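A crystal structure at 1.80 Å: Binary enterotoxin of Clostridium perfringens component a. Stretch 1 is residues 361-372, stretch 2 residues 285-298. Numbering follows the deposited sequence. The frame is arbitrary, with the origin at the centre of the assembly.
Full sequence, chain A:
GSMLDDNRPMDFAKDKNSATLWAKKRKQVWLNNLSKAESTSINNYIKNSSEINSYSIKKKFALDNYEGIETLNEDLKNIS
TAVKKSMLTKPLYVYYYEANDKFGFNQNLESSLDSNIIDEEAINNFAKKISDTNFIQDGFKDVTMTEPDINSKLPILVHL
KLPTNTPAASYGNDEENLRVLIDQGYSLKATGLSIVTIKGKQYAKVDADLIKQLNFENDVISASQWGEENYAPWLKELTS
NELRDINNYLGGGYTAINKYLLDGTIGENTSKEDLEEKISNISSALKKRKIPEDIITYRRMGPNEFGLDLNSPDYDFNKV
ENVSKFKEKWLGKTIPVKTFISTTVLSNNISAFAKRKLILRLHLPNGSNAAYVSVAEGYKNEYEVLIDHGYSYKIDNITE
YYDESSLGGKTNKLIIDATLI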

ATOM      1  N   ARG A 361       2.559   2.143   6.296  1.00 12.82           N
ATOM      2  CA  ARG A 361       1.306   1.844   5.606  1.00 14.17           C
ATOM      3  C   ARG A 361       0.871   0.467   6.065  1.00 15.09           C
ATOM      4  O   ARG A 361       1.330  -0.556   5.541  1.00 15.20           O
ATOM      5  CB  ARG A 361       1.457   1.921   4.081  1.00 12.64           C
ATOM      6  CG  ARG A 361       0.147   1.638   3.321  1.00 14.99           C
ATOM      7  CD  ARG A 361       0.144   2.207   1.894  1.00 18.26           C
ATOM      8  NE  ARG A 361       1.165   1.570   1.053  1.00 17.34           N
ATOM      9  CZ  ARG A 361       1.460   1.938  -0.194  1.00 19.45           C
ATOM     10  NH1 ARG A 361       0.837   2.957  -0.766  1.00 13.95           N
ATOM     11  NH2 ARG A 361       2.412   1.302  -0.866  1.00 14.22           N
ATOM     12  N   LEU A 362       0.000   0.467   7.072  1.00 13.42           N
ATOM     13  CA  LEU A 362      -0.314  -0.725   7.856  1.00 13.50           C
ATOM     14  C   LEU A 362      -1.599  -1.408   7.413  1.00 14.15           C
ATOM     15  O   LEU A 362      -2.667  -0.781   7.369  1.00 17.00           O
ATOM     16  CB  LEU A 362      -0.423  -0.355   9.336  1.00 16.89           C
ATOM     17  CG  LEU A 362      -0.728  -1.501  10.311  1.00 14.35           C
ATOM     18  CD1 LEU A 362       0.441  -2.546  10.397  1.00 15.18           C
ATOM     19  CD2 LEU A 362      -1.111  -0.918  11.678  1.00 12.80           C
ATOM     20  N   HIS A 363      -1.489  -2.691   7.105  1.00 13.72           N
ATOM     21  CA  HIS A 363      -2.648  -3.550   6.867  1.00 15.06           C
ATOM     22  C   HIS A 363      -3.173  -3.998   8.224  1.00 14.56           C
ATOM     23  O   HIS A 363      -2.541  -4.826   8.884  1.00 15.44           O
ATOM     24  CB  HIS A 363      -2.276  -4.760   6.006  1.00 17.31           C
ATOM     25  CG  HIS A 363      -3.431  -5.671   5.706  1.00 25.25           C
ATOM     26  ND1 HIS A 363      -3.261  -6.951   5.228  1.00 40.49           N
ATOM     27  CD2 HIS A 363      -4.767  -5.487   5.817  1.00 27.27           C
ATOM     28  CE1 HIS A 363      -4.444  -7.520   5.062  1.00 35.22           C
ATOM     29  NE2 HIS A 363      -5.373  -6.656   5.419  1.00 27.39           N
ATOM     30  N   LEU A 364      -4.308  -3.425   8.632  1.00 14.15           N
ATOM     31  CA  LEU A 364      -4.917  -3.651   9.937  1.00  9.31           C
ATOM     32  C   LEU A 364      -6.063  -4.644   9.806  1.00 16.68           C
ATOM     33  O   LEU A 364      -7.131  -4.295   9.294  1.00 19.39           O
ATOM     34  CB  LEU A 364      -5.420  -2.315  10.520  1.00 12.82           C
ATOM     35  CG  LEU A 364      -6.014  -2.297  11.931  1.00 14.96           C
ATOM     36  CD1 LEU A 364      -4.983  -2.832  12.914  1.00 16.15           C
ATOM     37  CD2 LEU A 364      -6.433  -0.886  12.329  1.00 13.28           C
ATOM     38  N   PRO A 365      -5.857  -5.889  10.266  1.00 19.06           N
ATOM     39  CA  PRO A 365      -6.858  -6.925   9.983  1.00 17.15           C
ATOM     40  C   PRO A 365      -8.164  -6.788  10.766  1.00 15.11           C
ATOM     41  O   PRO A 365      -8.196  -6.277  11.893  1.00 17.51           O
ATOM     42  CB  PRO A 365      -6.148  -8.225  10.381  1.00 20.81           C
ATOM     43  CG  PRO A 365      -4.704  -7.886  10.454  1.00 23.57           C
ATOM     44  CD  PRO A 365      -4.640  -6.450  10.872  1.00 23.08           C
ATOM     45  N   ASN A 366      -9.234  -7.240  10.126  1.00 16.78           N
ATOM     46  CA  ASN A 366     -10.469  -7.638  10.800  1.00 21.10           C
ATOM     47  C   ASN A 366     -10.137  -8.329  12.120  1.00 18.50           C
ATOM     48  O   ASN A 366      -9.338  -9.251  12.131  1.00 17.35           O
ATOM     49  CB  ASN A 366     -11.262  -8.580   9.887  1.00 25.92           C
ATOM     50  CG  ASN A 366     -12.628  -8.925  10.416  1.00 34.66           C
ATOM     51  OD1 ASN A 366     -12.852  -8.998  11.625  1.00 45.72           O
ATOM     52  ND2 ASN A 366     -13.557  -9.189   9.496  1.00 39.04           N
ATOM     53  N   GLY A 367     -10.723  -7.870  13.222  1.00 19.48           N
ATOM     54  CA  GLY A 367     -10.526  -8.532  14.504  1.00 18.53           C
ATOM     55  C   GLY A 367      -9.472  -7.923  15.412  1.00 19.11           C
ATOM     56  O   GLY A 367      -9.357  -8.313  16.583  1.00 19.98           O
ATOM     57  N   SER A 368      -8.705  -6.973  14.887  1.00 17.56           N
ATOM     58  CA  SER A 368      -7.700  -6.250  15.678  1.00 13.98           C
ATOM     59  C   SER A 368      -8.314  -5.440  16.831  1.00 14.38           C
ATOM     60  O   SER A 368      -9.363  -4.809  16.684  1.00 13.32           O
ATOM     61  CB  SER A 368      -6.884  -5.321  14.769  1.00 13.91           C
ATOM     62  OG  SER A 368      -6.234  -6.075  13.760  1.00 15.17           O
ATOM     63  N   ASN A 369      -7.647  -5.428  17.975  1.00 14.70           N
ATOM     64  CA  ASN A 369      -8.108  -4.593  19.081  1.00 18.60           C
ATOM     65  C   ASN A 369      -7.635  -3.157  18.871  1.00 20.35           C
ATOM     66  O   ASN A 369      -6.520  -2.787  19.262  1.00 16.83           O
ATOM     67  CB  ASN A 369      -7.629  -5.149  20.434  1.00 17.74           C
ATOM     68  CG  ASN A 369      -8.235  -6.503  20.744  1.00 15.24           C
ATOM     69  OD1 ASN A 369      -9.371  -6.774  20.360  1.00 16.25           O
ATOM     70  ND2 ASN A 369      -7.484  -7.365  21.434  1.00 14.63           N
ATOM     71  N   ALA A 370      -8.496  -2.366  18.232  1.00 14.80           N
ATOM     72  CA  ALA A 370      -8.206  -0.994  17.825  1.00 13.61           C
ATOM     73  C   ALA A 370      -9.521  -0.257  17.693  1.00 13.12           C
ATOM     74  O   ALA A 370     -10.569  -0.898  17.492  1.00 19.34           O
ATOM     75  CB  ALA A 370      -7.423  -0.954  16.472  1.00 11.37           C
ATOM     76  N   ALA A 371      -9.498   1.069  17.821  1.00 13.67           N
ATOM     77  CA  ALA A 371     -10.725   1.857  17.680  1.00 17.53           C
ATOM     78  C   ALA A 371     -10.491   3.141  16.893  1.00 18.61           C
ATOM     79  O   ALA A 371      -9.400   3.723  16.947  1.00 16.63           O
ATOM     80  CB  ALA A 371     -11.322   2.183  19.055  1.00 16.69           C
ATOM     81  N   TYR A 372     -11.512   3.569  16.149  1.00 17.91           N
ATOM     82  CA  TYR A 372     -11.512   4.883  15.514  1.00 20.64           C
ATOM     83  C   TYR A 372     -11.879   5.887  16.590  1.00 17.89           C
ATOM     84  O   TYR A 372     -13.061   6.148  16.844  1.00 20.70           O
ATOM     85  CB  TYR A 372     -12.507   4.945  14.356  1.00 19.47           C
ATOM     86  CG  TYR A 372     -12.447   6.212  13.526  1.00 18.13           C
ATOM     87  CD1 TYR A 372     -13.121   7.369  13.911  1.00 22.37           C
ATOM     88  CD2 TYR A 372     -11.750   6.228  12.331  1.00 16.81           C
ATOM     89  CE1 TYR A 372     -13.077   8.528  13.127  1.00 25.24           C
ATOM     90  CE2 TYR A 372     -11.707   7.371  11.546  1.00 21.96           C
ATOM     91  CZ  TYR A 372     -12.365   8.507  11.943  1.00 25.29           C
ATOM     92  OH  TYR A 372     -12.294   9.620  11.133  1.00 27.36           O
TER
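Stretch 2, residues 285-298: ALKKRKIPEDIITY

How does stretch 2 run along stretch 1? Its last four residues, Ile295 to Tyr298, form a strand antiparallel to Arg361–Leu364, with 146° between the two N-to-C directions and 4.6 Å between the axes at closest approach. The pairing is regular: Leu364 N donates to Ile295 O at 2.8 Å and Ile295 N to Leu364 O at 3.0 Å, then Leu362 N to Thr297 O at 2.7 Å and Thr297 N to Leu362 O at 2.8 Å. These two rings satisfy all four amides, while Arg361–Tyr298 and His363–Ile296 are the non-hydrogen-bonded pairs. Leu362 O also receives a CA-H...O contact from Ile296 CA at 3.3 Å.

Which side chains meet on the two faces of this ladder? Leu362, Leu364, Ile295 and Thr297 share one face, where Leu364 CB lies 3.8 Å from Ile295 CG2 and Leu362 CD2 lies 3.8 Å from Thr297 CG2. On the face of Arg361, His363, Ile296 and Tyr298, Arg361 CD comes within 3.6 Å of Tyr298 CE2. Water 3 links these two residues farther out, donating to Tyr298 OH at 2.6 Å and accepting from Arg361 NH1 at 3.1 Å.

What satisfies the polar groups where the strands give way to loops? Asp294 uses both carboxylate oxygens: OD2 accepts from His363 NE2 at 2.8 Å, at the edge of the imidazole, and OD1 accepts from the backbone Asn366 N, also at 2.8 Å. Stretch 1 then makes a type II turn from Pro365 to Ser368, in which Pro365 O accepts from Ser368 N at 3.1 Å and Ser368 OG at 2.7 Å. Gly367, with phi/psi of 98°/-9°, has a backbone that calls for glycine, since a CB would jam against the preceding carbonyl oxygen. Its amide remains free to reach stretch 2: Gly367 N donates to Ile291 O at 2.8 Å, and Ile291 N donates to Ser368 O at 3.0 Å.

How is the contact completed toward the helix end of stretch 2? Lys290 NZ donates to Gly367 O at 2.8 Å and to Asn369 OD1 at 3.0 Å, so one ammonium ties down two acceptors. Water 2 also donates to Asn369 OD1, at 2.9 Å, and to Lys287 O at 2.6 Å. Ile291 is buried, its CA-to-CB bond directed toward stretch 1, and packs CD1 3.8 Å from Leu364 CD2 and CG1 3.7 Å from Ala370 CB.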

ATOM      1  N   ALA A 285     -10.486  -0.310  26.827  1.00 19.04           N
ATOM      2  CA  ALA A 285     -11.322   0.394  25.856  1.00 21.55           C
ATOM      3  C   ALA A 285     -11.103  -0.121  24.433  1.00 23.06           C
ATOM      4  O   ALA A 285     -12.053  -0.305  23.655  1.00 18.87           O
ATOM      5  CB  ALA A 285     -11.041   1.890  25.912  1.00 21.75           C
ATOM      6  N   LEU A 286      -9.844  -0.362  24.087  1.00 19.20           N
ATOM      7  CA  LEU A 286      -9.502  -0.723  22.721  1.00 18.11           C
ATOM      8  C   LEU A 286      -9.889  -2.175  22.381  1.00 15.29           C
ATOM      9  O   LEU A 286      -9.815  -2.587  21.231  1.00 17.37           O
ATOM     10  CB  LEU A 286      -8.008  -0.495  22.488  1.00 15.61           C
ATOM     11  CG  LEU A 286      -7.562   0.957  22.610  1.00 15.82           C
ATOM     12  CD1 LEU A 286      -6.054   1.130  22.475  1.00 15.84           C
ATOM     13  CD2 LEU A 286      -8.280   1.818  21.574  1.00 16.04           C
ATOM     14  N   LYS A 287     -10.330  -2.931  23.378  1.00 14.82           N
ATOM     15  CA  LYS A 287     -10.780  -4.304  23.173  1.00 18.50           C
ATOM     16  C   LYS A 287     -12.297  -4.379  22.998  1.00 21.18           C
ATOM     17  O   LYS A 287     -12.849  -5.462  22.803  1.00 18.74           O
ATOM     18  CB  LYS A 287     -10.366  -5.202  24.354  1.00 19.92           C
ATOM     19  CG  LYS A 287      -8.856  -5.379  24.520  1.00 21.45           C
ATOM     20  CD  LYS A 287      -8.575  -6.217  25.748  1.00 19.91           C
ATOM     21  CE  LYS A 287      -7.105  -6.615  25.802  1.00 21.48           C
ATOM     22  NZ  LYS A 287      -6.251  -5.456  26.135  1.00 25.11           N
ATOM     23  N   LYS A 288     -12.978  -3.239  23.070  1.00 19.27           N
ATOM     24  CA  LYS A 288     -14.440  -3.259  23.192  1.00 18.10           C
ATOM     25  C   LYS A 288     -15.164  -3.379  21.841  1.00 20.51           C
ATOM     26  O   LYS A 288     -16.310  -3.840  21.783  1.00 20.74           O
ATOM     27  CB  LYS A 288     -14.927  -2.026  23.962  1.00 18.44           C
ATOM     28  CG  LYS A 288     -14.585  -2.106  25.451  1.00 19.83           C
ATOM     29  CD  LYS A 288     -15.087  -0.930  26.252  1.00 26.55           C
ATOM     30  CE  LYS A 288     -16.573  -1.014  26.492  1.00 36.65           C
ATOM     31  NZ  LYS A 288     -16.988  -0.014  27.524  1.00 37.97           N
ATOM     32  N   ARG A 289     -14.513  -2.980  20.760  1.00 22.26           N
ATOM     33  CA  ARG A 289     -15.088  -3.216  19.447  1.00 27.80           C
ATOM     34  C   ARG A 289     -13.994  -3.429  18.413  1.00 21.87           C
ATOM     35  O   ARG A 289     -13.399  -2.467  17.928  1.00 21.27           O
ATOM     36  CB  ARG A 289     -16.000  -2.062  19.035  1.00 32.75           C
ATOM     37  CG  ARG A 289     -16.632  -2.248  17.661  1.00 43.35           C
ATOM     38  CD  ARG A 289     -17.525  -1.076  17.308  1.00 54.33           C
ATOM     39  NE  ARG A 289     -18.898  -1.244  17.784  1.00 63.84           N
ATOM     40  CZ  ARG A 289     -19.941  -1.498  16.996  1.00 63.98           C
ATOM     41  NH1 ARG A 289     -19.777  -1.605  15.685  1.00 68.43           N
ATOM     42  NH2 ARG A 289     -21.150  -1.638  17.520  1.00 61.39           N
ATOM     43  N   LYS A 290     -13.721  -4.699  18.107  1.00 17.59           N
ATOM     44  CA  LYS A 290     -12.679  -5.086  17.159  1.00 13.75           C
ATOM     45  C   LYS A 290     -12.913  -4.477  15.797  1.00 14.57           C
ATOM     46  O   LYS A 290     -14.056  -4.325  15.364  1.00 14.65           O
ATOM     47  CB  LYS A 290     -12.608  -6.606  17.017  1.00 16.28           C
ATOM     48  CG  LYS A 290     -12.030  -7.302  18.237  1.00 14.71           C
ATOM     49  CD  LYS A 290     -12.133  -8.787  18.054  1.00 17.20           C
ATOM     50  CE  LYS A 290     -11.424  -9.564  19.158  1.00 17.51           C
ATOM     51  NZ  LYS A 290      -9.943  -9.440  19.047  1.00 18.47           N
ATOM     52  N   ILE A 291     -11.819  -4.114  15.130  1.00 18.40           N
ATOM     53  CA  ILE A 291     -11.882  -3.639  13.745  1.00 18.13           C
ATOM     54  C   ILE A 291     -12.760  -4.590  12.908  1.00 15.14           C
ATOM     55  O   ILE A 291     -12.479  -5.781  12.819  1.00 18.25           O
ATOM     56  CB  ILE A 291     -10.460  -3.526  13.149  1.00 17.98           C
ATOM     57  CG1 ILE A 291      -9.653  -2.467  13.902  1.00 15.86           C
ATOM     58  CG2 ILE A 291     -10.502  -3.188  11.660  1.00 15.92           C
ATOM     59  CD1 ILE A 291     -10.033  -1.032  13.577  1.00 14.86           C
ATOM     60  N   PRO A 292     -13.860  -4.067  12.335  1.00 20.25           N
ATOM     61  CA  PRO A 292     -14.925  -4.865  11.702  1.00 23.63           C
ATOM     62  C   PRO A 292     -14.614  -5.393  10.290  1.00 18.59           C
ATOM     63  O   PRO A 292     -15.350  -6.263   9.818  1.00 20.49           O
ATOM     64  CB  PRO A 292     -16.092  -3.882  11.639  1.00 26.13           C
ATOM     65  CG  PRO A 292     -15.429  -2.569  11.458  1.00 25.65           C
ATOM     66  CD  PRO A 292     -14.187  -2.632  12.330  1.00 20.07           C
ATOM     67  N   GLU A 293     -13.585  -4.854   9.635  1.00 15.23           N
ATOM     68  CA  GLU A 293     -13.146  -5.287   8.304  1.00 18.65           C
ATOM     69  C   GLU A 293     -11.717  -4.819   8.094  1.00 24.21           C
ATOM     70  O   GLU A 293     -11.308  -3.796   8.674  1.00 18.37           O
ATOM     71  CB  GLU A 293     -14.040  -4.712   7.211  1.00 25.11           C
ATOM     72  CG  GLU A 293     -13.979  -3.183   7.129  1.00 29.54           C
ATOM     73  CD  GLU A 293     -15.022  -2.614   6.189  1.00 32.71           C
ATOM     74  OE1 GLU A 293     -15.144  -3.131   5.061  1.00 28.30           O
ATOM     75  OE2 GLU A 293     -15.735  -1.670   6.590  1.00 28.50           O
ATOM     76  N   ASP A 294     -10.969  -5.546   7.264  1.00 19.99           N
ATOM     77  CA  ASP A 294      -9.583  -5.199   6.964  1.00 19.23           C
ATOM     78  C   ASP A 294      -9.550  -3.765   6.470  1.00 14.95           C
ATOM     79  O   ASP A 294     -10.368  -3.368   5.627  1.00 17.32           O
ATOM     80  CB  ASP A 294      -8.967  -6.130   5.912  1.00 16.59           C
ATOM     81  CG  ASP A 294      -8.620  -7.520   6.464  1.00 20.24           C
ATOM     82  OD1 ASP A 294      -9.252  -7.979   7.445  1.00 20.28           O
ATOM     83  OD2 ASP A 294      -7.722  -8.166   5.886  1.00 31.24           O
ATOM     84  N   ILE A 295      -8.618  -2.990   7.013  1.00 15.05           N
ATOM     85  CA  ILE A 295      -8.462  -1.590   6.640  1.00 19.92           C
ATOM     86  C   ILE A 295      -6.964  -1.265   6.546  1.00 18.85           C
ATOM     87  O   ILE A 295      -6.130  -1.874   7.230  1.00 15.47           O
ATOM     88  CB  ILE A 295      -9.194  -0.640   7.647  1.00 16.65           C
ATOM     89  CG1 ILE A 295      -9.298   0.782   7.086  1.00 19.69           C
ATOM     90  CG2 ILE A 295      -8.569  -0.684   9.045  1.00 14.71           C
ATOM     91  CD1 ILE A 295     -10.287   1.687   7.860  1.00 17.35           C
ATOM     92  N   ILE A 296      -6.625  -0.351   5.650  1.00 13.36           N
ATOM     93  CA  ILE A 296      -5.286   0.220   5.598  1.00 15.49           C
ATOM     94  C   ILE A 296      -5.237   1.474   6.485  1.00 15.48           C
ATOM     95  O   ILE A 296      -6.112   2.337   6.398  1.00 18.50           O
ATOM     96  CB  ILE A 296      -4.877   0.588   4.150  1.00 14.86           C
ATOM     97  CG1 ILE A 296      -4.819  -0.673   3.264  1.00 20.28           C
ATOM     98  CG2 ILE A 296      -3.559   1.353   4.171  1.00 15.63           C
ATOM     99  CD1 ILE A 296      -3.984  -1.824   3.879  1.00 18.42           C
ATOM    100  N   THR A 297      -4.232   1.578   7.355  1.00 12.63           N
ATOM    101  CA  THR A 297      -4.050   2.805   8.128  1.00 15.08           C
ATOM    102  C   THR A 297      -2.574   3.234   8.086  1.00 15.04           C
ATOM    103  O   THR A 297      -1.723   2.473   7.648  1.00 17.35           O
ATOM    104  CB  THR A 297      -4.539   2.645   9.582  1.00 12.85           C
ATOM    105  OG1 THR A 297      -4.646   3.939  10.189  1.00 18.13           O
ATOM    106  CG2 THR A 297      -3.608   1.707  10.407  1.00 10.66           C
ATOM    107  N   TYR A 298      -2.287   4.454   8.529  1.00 12.91           N
ATOM    108  CA  TYR A 298      -0.977   5.089   8.318  1.00 15.14           C
ATOM    109  C   TYR A 298      -0.354   5.655   9.592  1.00 17.15           C
ATOM    110  O   TYR A 298      -1.044   5.993  10.544  1.00 14.37           O
ATOM    111  CB  TYR A 298      -1.098   6.227   7.290  1.00 19.74           C
ATOM    112  CG  TYR A 298      -1.635   5.807   5.930  1.00 15.88           C
ATOM    113  CD1 TYR A 298      -3.017   5.777   5.683  1.00 19.38           C
ATOM    114  CD2 TYR A 298      -0.770   5.443   4.901  1.00 15.45           C
ATOM    115  CE1 TYR A 298      -3.511   5.392   4.437  1.00 19.72           C
ATOM    116  CE2 TYR A 298      -1.249   5.058   3.652  1.00 14.27           C
ATOM    117  CZ  TYR A 298      -2.610   5.021   3.436  1.00 18.57           C
ATOM    118  OH  TYR A 298      -3.064   4.647   2.200  1.00 17.26           O
TER
HETATM  119  O   HOH W   1     -12.026  -1.571  20.277  1.00 20.20           O
HETATM  120  O   HOH W   2     -11.629  -7.608  21.926  1.00 20.13           O
HETATM  121  O   HOH W   3      -2.011   3.992  -0.129  1.00 20.67           O